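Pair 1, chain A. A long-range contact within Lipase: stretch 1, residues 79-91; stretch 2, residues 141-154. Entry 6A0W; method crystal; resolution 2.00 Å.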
# COMPACT_ATOMS: atom_id res chain seq x y z
N LEU A 79 -6.98 -16.92 -9.50
CA LEU A 79 -5.91 -16.13 -10.07
C LEU A 79 -6.20 -15.96 -11.55
O LEU A 79 -6.38 -16.94 -12.24
CB LEU A 79 -4.57 -16.84 -9.91
CG LEU A 79 -3.84 -16.48 -8.63
CD1 LEU A 79 -2.64 -17.42 -8.53
CD2 LEU A 79 -3.44 -15.00 -8.58
N ILE A 80 -6.17 -14.74 -12.04
CA ILE A 80 -6.40 -14.48 -13.45
C ILE A 80 -5.07 -14.30 -14.14
O ILE A 80 -4.87 -14.84 -15.21
CB ILE A 80 -7.27 -13.21 -13.64
CG1 ILE A 80 -8.54 -13.31 -12.80
CG2 ILE A 80 -7.64 -13.01 -15.12
CD1 ILE A 80 -9.34 -14.58 -13.04
N LYS A 81 -4.09 -13.70 -13.47
CA LYS A 81 -2.83 -13.41 -14.11
C LYS A 81 -1.83 -13.08 -13.03
O LYS A 81 -2.18 -12.39 -12.09
CB LYS A 81 -3.01 -12.16 -14.98
CG LYS A 81 -1.76 -11.72 -15.75
CD LYS A 81 -1.77 -12.35 -17.13
CE LYS A 81 -0.50 -12.07 -17.93
NZ LYS A 81 -0.30 -10.64 -18.26
N THR A 82 -0.57 -13.48 -13.21
CA THR A 82 0.54 -12.99 -12.38
C THR A 82 1.59 -12.37 -13.29
O THR A 82 1.52 -12.59 -14.48
CB THR A 82 1.18 -14.11 -11.56
OG1 THR A 82 1.85 -15.01 -12.43
CG2 THR A 82 0.12 -14.90 -10.79
N PHE A 83 2.42 -11.50 -12.74
CA PHE A 83 3.43 -10.79 -13.52
C PHE A 83 4.63 -10.35 -12.66
O PHE A 83 4.53 -10.19 -11.44
CB PHE A 83 2.84 -9.55 -14.20
CG PHE A 83 2.06 -8.67 -13.29
CD1 PHE A 83 0.72 -8.91 -13.05
CD2 PHE A 83 2.67 -7.61 -12.64
CE1 PHE A 83 -0.00 -8.12 -12.16
CE2 PHE A 83 1.96 -6.80 -11.78
CZ PHE A 83 0.62 -7.06 -11.55
N THR A 84 5.77 -10.14 -13.29
CA THR A 84 6.99 -9.84 -12.61
C THR A 84 7.79 -8.94 -13.50
O THR A 84 7.84 -9.17 -14.70
CB THR A 84 7.80 -11.13 -12.37
OG1 THR A 84 7.07 -12.00 -11.50
CG2 THR A 84 9.15 -10.82 -11.70
N SER A 85 8.33 -7.86 -12.97
CA SER A 85 9.36 -7.08 -13.63
C SER A 85 10.68 -7.25 -12.86
O SER A 85 10.79 -6.84 -11.71
CB SER A 85 8.96 -5.61 -13.73
OG SER A 85 10.07 -4.73 -14.00
N LEU A 86 11.69 -7.81 -13.52
CA LEU A 86 12.92 -8.21 -12.87
C LEU A 86 13.69 -7.04 -12.35
O LEU A 86 14.40 -7.15 -11.33
CB LEU A 86 13.86 -8.94 -13.84
CG LEU A 86 13.69 -10.44 -14.04
CD1 LEU A 86 14.85 -10.91 -14.93
CD2 LEU A 86 13.68 -11.13 -12.69
N LEU A 87 13.79 -6.02 -13.17
CA LEU A 87 14.68 -4.88 -12.85
C LEU A 87 14.59 -4.35 -11.41
O LEU A 87 15.57 -3.80 -10.90
CB LEU A 87 14.41 -3.74 -13.79
CG LEU A 87 15.20 -3.59 -15.06
CD1 LEU A 87 14.69 -2.32 -15.74
CD2 LEU A 87 16.69 -3.50 -14.75
N THR A 88 13.37 -4.31 -10.85
CA THR A 88 13.15 -3.85 -9.45
C THR A 88 12.47 -4.93 -8.62
O THR A 88 12.02 -4.69 -7.48
CB THR A 88 12.24 -2.58 -9.40
OG1 THR A 88 11.02 -2.82 -10.10
CG2 THR A 88 12.96 -1.37 -9.99
N ASP A 89 12.40 -6.14 -9.16
CA ASP A 89 11.65 -7.22 -8.51
C ASP A 89 10.25 -6.77 -8.07
O ASP A 89 9.80 -7.06 -6.95
CB ASP A 89 12.43 -7.80 -7.33
CG ASP A 89 11.96 -9.22 -6.94
OD1 ASP A 89 11.35 -9.92 -7.78
OD2 ASP A 89 12.14 -9.59 -5.75
N THR A 90 9.52 -6.19 -9.03
CA THR A 90 8.14 -5.82 -8.84
C THR A 90 7.27 -6.94 -9.37
O THR A 90 7.46 -7.40 -10.48
CB THR A 90 7.83 -4.48 -9.52
OG1 THR A 90 8.68 -3.45 -8.99
CG2 THR A 90 6.37 -4.10 -9.35
N ASN A 91 6.37 -7.42 -8.54
CA ASN A 91 5.57 -8.58 -8.84
C ASN A 91 4.12 -8.24 -8.50
O ASN A 91 3.85 -7.37 -7.69
CB ASN A 91 6.02 -9.77 -7.98
CG ASN A 91 7.47 -10.19 -8.24
OD1 ASN A 91 7.67 -11.13 -8.99
ND2 ASN A 91 8.46 -9.55 -7.58
N SER A 141 9.04 4.16 -12.78
CA SER A 141 9.62 3.22 -13.77
C SER A 141 9.12 1.80 -13.60
O SER A 141 8.74 1.15 -14.58
CB SER A 141 11.15 3.17 -13.70
OG SER A 141 11.61 3.88 -12.58
N SER A 142 9.02 1.36 -12.36
CA SER A 142 8.49 0.02 -12.11
C SER A 142 7.05 -0.08 -12.57
O SER A 142 6.66 -1.06 -13.24
CB SER A 142 8.62 -0.37 -10.62
OG SER A 142 9.94 -0.22 -10.15
N TYR A 143 6.27 0.96 -12.28
CA TYR A 143 4.89 0.97 -12.70
C TYR A 143 4.81 0.83 -14.22
O TYR A 143 3.98 0.08 -14.75
CB TYR A 143 4.12 2.23 -12.21
CG TYR A 143 2.66 2.17 -12.61
CD1 TYR A 143 1.84 1.20 -12.08
CD2 TYR A 143 2.18 2.94 -13.66
CE1 TYR A 143 0.57 0.99 -12.52
CE2 TYR A 143 0.88 2.76 -14.12
CZ TYR A 143 0.09 1.78 -13.55
OH TYR A 143 -1.19 1.52 -14.01
N ASN A 144 5.61 1.63 -14.92
CA ASN A 144 5.53 1.64 -16.39
C ASN A 144 5.94 0.30 -17.03
O ASN A 144 5.44 -0.04 -18.10
CB ASN A 144 6.32 2.81 -16.97
CG ASN A 144 5.57 4.13 -16.86
OD1 ASN A 144 4.41 4.18 -17.12
ND2 ASN A 144 6.23 5.18 -16.41
N GLN A 145 6.68 -0.54 -16.30
CA GLN A 145 6.89 -1.93 -16.72
C GLN A 145 5.67 -2.81 -16.50
O GLN A 145 5.26 -3.54 -17.40
CB GLN A 145 8.07 -2.57 -15.99
CG GLN A 145 9.42 -1.91 -16.22
CD GLN A 145 9.82 -1.99 -17.69
OE1 GLN A 145 9.77 -3.07 -18.31
NE2 GLN A 145 9.97 -0.83 -18.32
N VAL A 146 5.04 -2.71 -15.34
CA VAL A 146 4.00 -3.69 -15.02
C VAL A 146 2.63 -3.33 -15.58
O VAL A 146 1.76 -4.23 -15.74
CB VAL A 146 3.91 -4.01 -13.51
CG1 VAL A 146 5.23 -4.61 -13.04
CG2 VAL A 146 3.56 -2.76 -12.72
N VAL A 147 2.45 -2.04 -15.94
CA VAL A 147 1.13 -1.60 -16.45
C VAL A 147 0.69 -2.40 -17.69
O VAL A 147 -0.47 -2.77 -17.82
CB VAL A 147 1.06 -0.07 -16.69
CG1 VAL A 147 1.99 0.39 -17.80
CG2 VAL A 147 -0.34 0.33 -17.05
N LYS A 148 1.65 -2.82 -18.51
CA LYS A 148 1.35 -3.58 -19.73
C LYS A 148 0.80 -4.93 -19.36
O LYS A 148 0.03 -5.51 -20.11
CB LYS A 148 2.64 -3.82 -20.52
CG LYS A 148 3.30 -2.52 -20.94
CD LYS A 148 4.77 -2.71 -21.28
CE LYS A 148 5.29 -1.54 -22.11
NZ LYS A 148 6.75 -1.68 -22.32
N ASP A 149 1.27 -5.48 -18.24
CA ASP A 149 0.86 -6.82 -17.85
C ASP A 149 -0.54 -6.79 -17.25
O ASP A 149 -1.29 -7.76 -17.38
CB ASP A 149 1.85 -7.38 -16.81
CG ASP A 149 3.27 -7.39 -17.31
OD1 ASP A 149 3.41 -7.66 -18.52
OD2 ASP A 149 4.22 -7.15 -16.51
N TYR A 150 -0.84 -5.83 -16.38
CA TYR A 150 -2.09 -5.96 -15.60
C TYR A 150 -3.31 -5.20 -16.15
O TYR A 150 -4.43 -5.64 -15.92
CB TYR A 150 -1.87 -5.60 -14.11
CG TYR A 150 -2.15 -4.18 -13.79
CD1 TYR A 150 -3.42 -3.77 -13.47
CD2 TYR A 150 -1.17 -3.23 -13.90
CE1 TYR A 150 -3.70 -2.44 -13.28
CE2 TYR A 150 -1.45 -1.90 -13.68
CZ TYR A 150 -2.72 -1.50 -13.39
OH TYR A 150 -3.02 -0.15 -13.22
N PHE A 151 -3.10 -4.02 -16.73
CA PHE A 151 -4.18 -3.14 -17.13
C PHE A 151 -5.20 -3.81 -18.06
O PHE A 151 -6.40 -3.78 -17.76
CB PHE A 151 -3.62 -1.87 -17.77
CG PHE A 151 -4.61 -0.73 -17.82
CD1 PHE A 151 -4.75 0.13 -16.76
CD2 PHE A 151 -5.43 -0.57 -18.92
CE1 PHE A 151 -5.73 1.08 -16.74
CE2 PHE A 151 -6.42 0.40 -18.92
CZ PHE A 151 -6.56 1.23 -17.84
N PRO A 152 -4.73 -4.52 -19.12
CA PRO A 152 -5.72 -5.15 -20.04
C PRO A 152 -6.55 -6.19 -19.34
O PRO A 152 -7.70 -6.39 -19.67
CB PRO A 152 -4.86 -5.84 -21.11
CG PRO A 152 -3.44 -5.43 -20.83
CD PRO A 152 -3.39 -4.44 -19.72
N VAL A 153 -5.92 -6.90 -18.40
CA VAL A 153 -6.59 -7.95 -17.66
C VAL A 153 -7.66 -7.38 -16.73
O VAL A 153 -8.75 -7.94 -16.66
CB VAL A 153 -5.58 -8.76 -16.83
CG1 VAL A 153 -6.29 -9.91 -16.13
CG2 VAL A 153 -4.48 -9.30 -17.75
N VAL A 154 -7.43 -6.22 -16.11
CA VAL A 154 -8.51 -5.64 -15.25
C VAL A 154 -9.72 -5.20 -16.12
O VAL A 154 -10.91 -5.50 -15.82
CB VAL A 154 -7.98 -4.42 -14.47
CG1 VAL A 154 -9.13 -3.71 -13.77
CG2 VAL A 154 -6.94 -4.86 -13.46
O HOH W 1 10.31 -5.32 -16.87

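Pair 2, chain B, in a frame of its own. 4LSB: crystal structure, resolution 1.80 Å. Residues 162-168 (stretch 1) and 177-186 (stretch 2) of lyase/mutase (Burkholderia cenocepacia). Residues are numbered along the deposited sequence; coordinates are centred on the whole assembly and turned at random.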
# COMPACT_ATOMS: atom_id res chain seq x y z
N THR B 162 6.55 15.67 -19.60
CA THR B 162 7.31 16.42 -18.59
C THR B 162 8.79 16.07 -18.75
O THR B 162 9.17 14.91 -18.67
CB THR B 162 6.82 16.12 -17.17
OG1 THR B 162 5.44 16.44 -17.03
CG2 THR B 162 7.60 16.94 -16.15
N ALA B 163 9.63 17.09 -18.97
CA ALA B 163 11.05 16.92 -19.02
C ALA B 163 11.62 17.34 -17.66
O ALA B 163 11.31 18.43 -17.17
CB ALA B 163 11.65 17.78 -20.13
N ARG B 164 12.34 16.41 -17.04
CA ARG B 164 12.99 16.62 -15.74
C ARG B 164 14.50 16.89 -15.83
O ARG B 164 15.26 16.22 -16.54
CB ARG B 164 12.76 15.41 -14.83
CG ARG B 164 11.40 15.42 -14.14
CD ARG B 164 11.07 14.17 -13.33
NE ARG B 164 12.04 13.94 -12.27
CZ ARG B 164 11.83 13.14 -11.24
NH1 ARG B 164 10.69 12.51 -11.07
NH2 ARG B 164 12.79 12.98 -10.37
N CYS B 165 14.92 17.88 -15.07
CA CYS B 165 16.35 18.14 -14.85
C CYS B 165 16.67 17.83 -13.39
O CYS B 165 16.09 18.42 -12.45
CB CYS B 165 16.74 19.57 -15.21
SG CYS B 165 18.45 19.89 -14.73
N GLU B 166 17.59 16.89 -13.20
CA GLU B 166 17.80 16.31 -11.89
C GLU B 166 18.98 16.91 -11.12
O GLU B 166 19.36 16.39 -10.09
CB GLU B 166 17.98 14.80 -12.03
CG GLU B 166 16.83 14.13 -12.72
CD GLU B 166 15.54 14.19 -11.92
OE1 GLU B 166 15.47 13.55 -10.85
OE2 GLU B 166 14.58 14.87 -12.35
N ASN B 167 19.52 17.99 -11.65
CA ASN B 167 20.69 18.66 -11.09
C ASN B 167 20.71 18.78 -9.59
O ASN B 167 21.71 18.39 -8.94
CB ASN B 167 20.83 20.05 -11.67
CG ASN B 167 21.64 20.08 -12.95
OD1 ASN B 167 22.28 19.11 -13.32
ND2 ASN B 167 21.62 21.21 -13.61
N TYR B 168 19.61 19.29 -9.03
CA TYR B 168 19.56 19.58 -7.60
C TYR B 168 19.49 18.34 -6.75
O TYR B 168 19.70 18.44 -5.54
CB TYR B 168 18.36 20.51 -7.27
CG TYR B 168 18.62 21.98 -7.50
CD1 TYR B 168 18.89 22.49 -8.78
CD2 TYR B 168 18.58 22.89 -6.44
CE1 TYR B 168 19.11 23.83 -8.99
CE2 TYR B 168 18.80 24.24 -6.63
CZ TYR B 168 19.06 24.72 -7.89
OH TYR B 168 19.28 26.04 -8.04
N ASP B 177 22.42 26.51 -14.81
CA ASP B 177 22.49 25.31 -15.68
C ASP B 177 21.11 24.64 -15.74
O ASP B 177 20.66 24.17 -16.78
CB ASP B 177 23.49 24.26 -15.19
CG ASP B 177 23.73 23.14 -16.26
OD1 ASP B 177 24.24 23.48 -17.33
OD2 ASP B 177 23.41 21.93 -16.05
N THR B 178 20.48 24.58 -14.58
CA THR B 178 19.20 23.93 -14.46
C THR B 178 18.17 24.64 -15.35
O THR B 178 17.47 23.99 -16.10
CB THR B 178 18.79 23.84 -13.00
OG1 THR B 178 19.78 23.11 -12.26
CG2 THR B 178 17.43 23.13 -12.87
N ILE B 179 18.08 25.97 -15.26
CA ILE B 179 17.18 26.74 -16.15
C ILE B 179 17.52 26.53 -17.60
O ILE B 179 16.63 26.37 -18.42
CB ILE B 179 17.10 28.24 -15.76
CG1 ILE B 179 16.19 28.40 -14.54
CG2 ILE B 179 16.59 29.13 -16.86
CD1 ILE B 179 16.45 29.70 -13.79
N ALA B 180 18.80 26.50 -17.93
CA ALA B 180 19.19 26.40 -19.33
C ALA B 180 18.75 25.07 -19.88
O ALA B 180 18.26 24.98 -20.98
CB ALA B 180 20.68 26.58 -19.50
N ARG B 181 18.95 24.01 -19.12
CA ARG B 181 18.46 22.66 -19.53
C ARG B 181 16.95 22.67 -19.76
O ARG B 181 16.43 22.17 -20.80
CB ARG B 181 18.84 21.66 -18.46
CG ARG B 181 20.33 21.27 -18.48
CD ARG B 181 20.68 20.30 -17.36
NE ARG B 181 22.07 19.86 -17.52
CZ ARG B 181 22.49 18.89 -18.33
NH1 ARG B 181 21.63 18.19 -19.07
NH2 ARG B 181 23.78 18.61 -18.40
N LEU B 182 16.21 23.24 -18.82
CA LEU B 182 14.75 23.22 -18.91
C LEU B 182 14.31 23.98 -20.11
O LEU B 182 13.38 23.58 -20.79
CB LEU B 182 14.03 23.78 -17.68
CG LEU B 182 14.20 22.99 -16.40
CD1 LEU B 182 13.43 23.69 -15.28
CD2 LEU B 182 13.69 21.57 -16.55
N VAL B 183 14.95 25.11 -20.36
CA VAL B 183 14.64 25.89 -21.56
C VAL B 183 14.97 25.08 -22.85
O VAL B 183 14.25 25.12 -23.84
CB VAL B 183 15.46 27.21 -21.54
CG1 VAL B 183 15.43 27.88 -22.91
CG2 VAL B 183 14.92 28.13 -20.46
N ALA B 184 16.04 24.33 -22.80
CA ALA B 184 16.44 23.54 -23.97
C ALA B 184 15.45 22.38 -24.21
O ALA B 184 15.15 22.04 -25.36
CB ALA B 184 17.84 23.02 -23.80
N TYR B 185 15.00 21.79 -23.13
CA TYR B 185 13.98 20.75 -23.18
C TYR B 185 12.64 21.31 -23.70
O TYR B 185 11.98 20.67 -24.51
CB TYR B 185 13.81 20.08 -21.80
CG TYR B 185 15.08 19.51 -21.15
CD1 TYR B 185 16.24 19.25 -21.90
CD2 TYR B 185 15.11 19.20 -19.79
CE1 TYR B 185 17.40 18.72 -21.31
CE2 TYR B 185 16.24 18.65 -19.21
CZ TYR B 185 17.40 18.41 -19.99
OH TYR B 185 18.54 17.92 -19.41
N ARG B 186 12.26 22.50 -23.26
CA ARG B 186 11.06 23.19 -23.75
C ARG B 186 11.23 23.42 -25.26
O ARG B 186 10.32 23.17 -26.05
CB ARG B 186 10.89 24.53 -23.03
CG ARG B 186 9.65 25.30 -23.44
CD ARG B 186 9.86 26.78 -23.22
NE ARG B 186 10.77 27.38 -24.21
CZ ARG B 186 11.51 28.46 -23.98
NH1 ARG B 186 11.48 29.05 -22.80
NH2 ARG B 186 12.29 28.96 -24.94

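In both pairs a strand packs against a helix that runs nearly antiparallel to it. The angle between the N-to-C directions is 156° in pair 1 and 150° in pair 2, and the axes approach to 8.3 and 8.8 Å. Superposing 14 central residues gives an RMSD of 0.9 Å, and the matched positions run from Thr A82 to Thr A88 on Thr B162 to Tyr B168, and from Ser A142 to Tyr A150 on Thr B178 to Arg B186. The contact buries 581 Å² in pair 1 and 399 Å² in pair 2, with both sides summed.

Two positions separated by a single residue direct CB toward the helix in both pairs: Phe A83 and Ser A85 match Ala B163 and Cys B165, the last lying just past the end of its strand. The clearest exchange of bulk lies at the first of these positions and its helix neighbour. In pair 1 the large residue is on the strand: Phe A83, with chi1 in p, sets its ring among helix side chains, with CE2 3.8 Å from Val A146 CB and CE1 3.7 Å from Tyr A150 CB, while its CB lies 3.5 Å from CB of the small Asp A149. In pair 2 the large residue is on the helix. Tyr B185 occupies the position of Asp A149 and faces Ala B163, whose CB lies 3.6 Å from Tyr B185 CB; the tyrosine ring extends along the strand, bringing CE2 to 4.1 Å from Cys B165 CB. The aromatic ring thus comes from the strand in pair 1 and from the helix in pair 2, and it meets different neighbours.

The second of these positions is more alike in shape. Ser A85 and Cys B165 both adopt t, and their side-chain centres fall 0.4 Å apart. Both meet a branched aliphatic residue at the same helix position: Ser A85 CB is 3.9 Å from Val A146 CG1, and Cys B165 CB is 3.9 Å from Leu B182 CD2. The heteroatoms fare differently. Ser A85 OG binds a water at 2.9 Å, and the same water donates to Gln A145 OE1 at 2.7 Å, so a bridge links strand to helix. At the position of Gln A145, pair 2 has Arg B181, whose CD packs directly at 3.5 Å from Cys B165 SG.

Polar links close the contact near the start of each helix stretch, but from different strand-side positions. In pair 1, Thr A88 OG1 and Ser A142 OG share a hydrogen bond of 2.8 Å. Tyr B168 matches Thr A88, yet its CE1 merely approaches Thr B178 OG1 at 3.4 Å, at the ring edge. The hydrogen bonds come instead from Asn B167, the counterpart of Leu A87: its ND2 donates to Thr B178 OG1 at 3.0 Å and to Asp B177 OD2 at 3.1 Å. That carboxylate oxygen also accepts from Arg B181 NE at 2.9 Å in a salt bridge, which ties the asparagine into a charged network. The side chain of Leu A87, exposed, comes no nearer to its helix than 5.3 Å, from Leu A87 CD1 to Gln A145 CD.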